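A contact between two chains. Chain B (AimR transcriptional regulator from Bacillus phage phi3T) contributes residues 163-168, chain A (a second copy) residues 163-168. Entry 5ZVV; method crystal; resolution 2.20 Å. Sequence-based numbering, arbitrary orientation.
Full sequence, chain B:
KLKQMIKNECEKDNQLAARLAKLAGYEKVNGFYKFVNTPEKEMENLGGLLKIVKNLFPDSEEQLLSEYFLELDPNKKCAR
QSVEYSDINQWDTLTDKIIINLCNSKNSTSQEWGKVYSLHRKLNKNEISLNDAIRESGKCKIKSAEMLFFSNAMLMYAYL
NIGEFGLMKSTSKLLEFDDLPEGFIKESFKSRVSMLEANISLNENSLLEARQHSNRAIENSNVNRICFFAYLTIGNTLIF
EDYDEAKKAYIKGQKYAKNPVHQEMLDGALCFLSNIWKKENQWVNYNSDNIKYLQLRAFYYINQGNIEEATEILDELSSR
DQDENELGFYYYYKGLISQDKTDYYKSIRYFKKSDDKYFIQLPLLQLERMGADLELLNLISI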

# COMPACT_ATOMS: atom_id res chain seq x y z
N GLY B 163 4.51 4.29 4.41
CA GLY B 163 3.14 4.78 4.30
C GLY B 163 2.18 3.85 3.60
O GLY B 163 1.18 4.31 3.04
N GLU B 164 2.44 2.54 3.62
CA GLU B 164 1.55 1.57 2.98
C GLU B 164 0.64 0.98 4.05
O GLU B 164 0.87 -0.11 4.59
CB GLU B 164 2.36 0.50 2.26
CG GLU B 164 3.13 1.01 1.04
CD GLU B 164 2.22 1.48 -0.09
OE1 GLU B 164 1.01 1.19 -0.04
OE2 GLU B 164 2.73 2.12 -1.03
N PHE B 165 -0.43 1.72 4.35
CA PHE B 165 -1.32 1.33 5.44
C PHE B 165 -2.22 0.16 5.06
O PHE B 165 -2.66 -0.59 5.94
CB PHE B 165 -2.16 2.53 5.88
CG PHE B 165 -1.33 3.66 6.44
CD1 PHE B 165 -1.02 3.71 7.79
CD2 PHE B 165 -0.86 4.67 5.61
CE1 PHE B 165 -0.26 4.74 8.31
CE2 PHE B 165 -0.10 5.70 6.12
CZ PHE B 165 0.20 5.74 7.47
N GLY B 166 -2.50 -0.00 3.77
CA GLY B 166 -3.30 -1.13 3.33
C GLY B 166 -2.64 -2.45 3.69
O GLY B 166 -3.22 -3.29 4.38
N LEU B 167 -1.39 -2.62 3.23
CA LEU B 167 -0.66 -3.85 3.53
C LEU B 167 -0.53 -4.07 5.03
O LEU B 167 -0.72 -5.19 5.52
CB LEU B 167 0.71 -3.83 2.86
CG LEU B 167 0.79 -4.63 1.56
CD1 LEU B 167 0.80 -6.12 1.84
CD2 LEU B 167 -0.38 -4.27 0.64
N MSE B 168 -0.23 -3.01 5.78
CA MSE B 168 -0.27 -3.04 7.25
C MSE B 168 -1.50 -3.79 7.70
O MSE B 168 -1.40 -4.84 8.35
CB MSE B 168 -0.28 -1.63 7.85
CG MSE B 168 1.04 -0.87 7.76
SE MSE B 168 1.03 0.81 8.78
CE MSE B 168 0.97 0.09 10.59
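Chain A, residues 163-168: GEFGLM

Two glutamates of like charge meet at the centre of this contact, Glu B164 OE1 and Glu A164 OE1 lying 3.8 Å apart, and two waters bridge the carboxylates. Each water donates to both: water 1 lies 2.6 Å from Glu B164 OE1 and 2.7 Å from Glu A164 OE1, and water 2 lies 2.6 Å from Glu B164 OE1 and 2.8 Å from Glu A164 OE1. Each water also accepts from a backbone amide in the first turn of a helix, water 1 from Leu B167 N at 3.3 Å and water 2 from Leu A167 N at 2.7 Å. The negative charges are therefore tied through water to amides at the helix starts.

Chain A repeats the conformation of chain B. Gly A163 has a positive phi of 65°, a value that favours glycine; Glu A164, at -95/76, forms a tight turn, with Phe A165 N weakly bonded to Gly A163 O at 3.2 Å, and occupies the N-cap position; from Phe A165 the backbone is helical and continues beyond the stretch. Met A168 N donates to Glu A164 O at 3.1 Å, closing the first turn, while the matching bond in chain B, Met B168 N to Glu B164 O at 3.3 Å, is weak.

The register is reciprocal, the CA of Glu B164 falling 7.4 Å from the CA of Gly A166, and the CA of Gly B166 the same 7.4 Å from the CA of Glu A164. The segments cross obliquely, their directions more opposed than alike. Each glutamate thus reaches across to the partner's glycine. Glu A164, with chi1 and chi2 both m, brings OE2 to 3.4 Å from Gly B166 CA; Glu B164, in the same rotamers, places OE2 3.4 Å from Gly A166 C. The glycines make this approach possible, since an ideal CB on Gly B166 would lie 2.1 Å from Glu A164 OE2, and one on Gly A166 2.5 Å from Glu B164 OE2.

Leucines supply the apolar part. Leu A167 CD1 packs against Leu B167 CD2 at 3.6 Å, and Leu B167 CD2 also lies 3.7 Å from Glu A164 CD. Here the symmetry loosens: chi2 is t in Leu A167 but m in Leu B167. Phe A165 and Phe B165 direct their CA-to-CB bonds away from the partner and add nothing to the contact.

No direct hydrogen bond crosses between the stretches, which together bury 264 Å². The rule is compact: glutamate at the N-cap, glycine two residues on to admit the partner's carboxylate, leucine next for packing, and water to bridge the charges.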

# COMPACT_ATOMS: atom_id res chain seq x y z
N GLY A 163 -5.78 -3.23 -5.85
CA GLY A 163 -5.89 -1.78 -5.80
C GLY A 163 -4.83 -1.09 -4.97
O GLY A 163 -5.07 0.01 -4.45
N GLU A 164 -3.65 -1.70 -4.82
CA GLU A 164 -2.56 -1.11 -4.05
C GLU A 164 -1.64 -0.37 -5.02
O GLU A 164 -0.54 -0.82 -5.36
CB GLU A 164 -1.82 -2.18 -3.26
CG GLU A 164 -2.62 -2.77 -2.10
CD GLU A 164 -2.73 -1.83 -0.92
OE1 GLU A 164 -2.11 -0.74 -0.95
OE2 GLU A 164 -3.43 -2.18 0.06
N PHE A 165 -2.10 0.81 -5.45
CA PHE A 165 -1.40 1.55 -6.50
C PHE A 165 -0.03 2.01 -6.03
O PHE A 165 0.94 1.96 -6.81
CB PHE A 165 -2.25 2.74 -6.95
CG PHE A 165 -3.56 2.34 -7.56
CD1 PHE A 165 -3.63 1.92 -8.88
CD2 PHE A 165 -4.73 2.38 -6.81
CE1 PHE A 165 -4.84 1.55 -9.44
CE2 PHE A 165 -5.94 2.01 -7.36
CZ PHE A 165 -6.00 1.60 -8.68
N GLY A 166 0.09 2.45 -4.78
CA GLY A 166 1.39 2.85 -4.26
C GLY A 166 2.43 1.76 -4.42
O GLY A 166 3.51 1.98 -4.97
N LEU A 167 2.09 0.54 -3.98
CA LEU A 167 3.02 -0.57 -4.13
C LEU A 167 3.24 -0.97 -5.58
O LEU A 167 4.24 -1.62 -5.88
CB LEU A 167 2.52 -1.77 -3.33
CG LEU A 167 3.15 -1.82 -1.93
CD1 LEU A 167 2.35 -2.71 -1.02
CD2 LEU A 167 4.58 -2.31 -2.02
N MSE A 168 2.33 -0.59 -6.48
CA MSE A 168 2.62 -0.74 -7.89
C MSE A 168 3.78 0.20 -8.22
O MSE A 168 4.82 -0.23 -8.72
CB MSE A 168 1.41 -0.41 -8.77
CG MSE A 168 0.26 -1.40 -8.67
SE MSE A 168 -1.22 -0.98 -9.88
CE MSE A 168 -0.33 -1.32 -11.59
O HOH W 1 -0.80 -0.02 1.34
O HOH W 2 -0.03 0.51 -2.29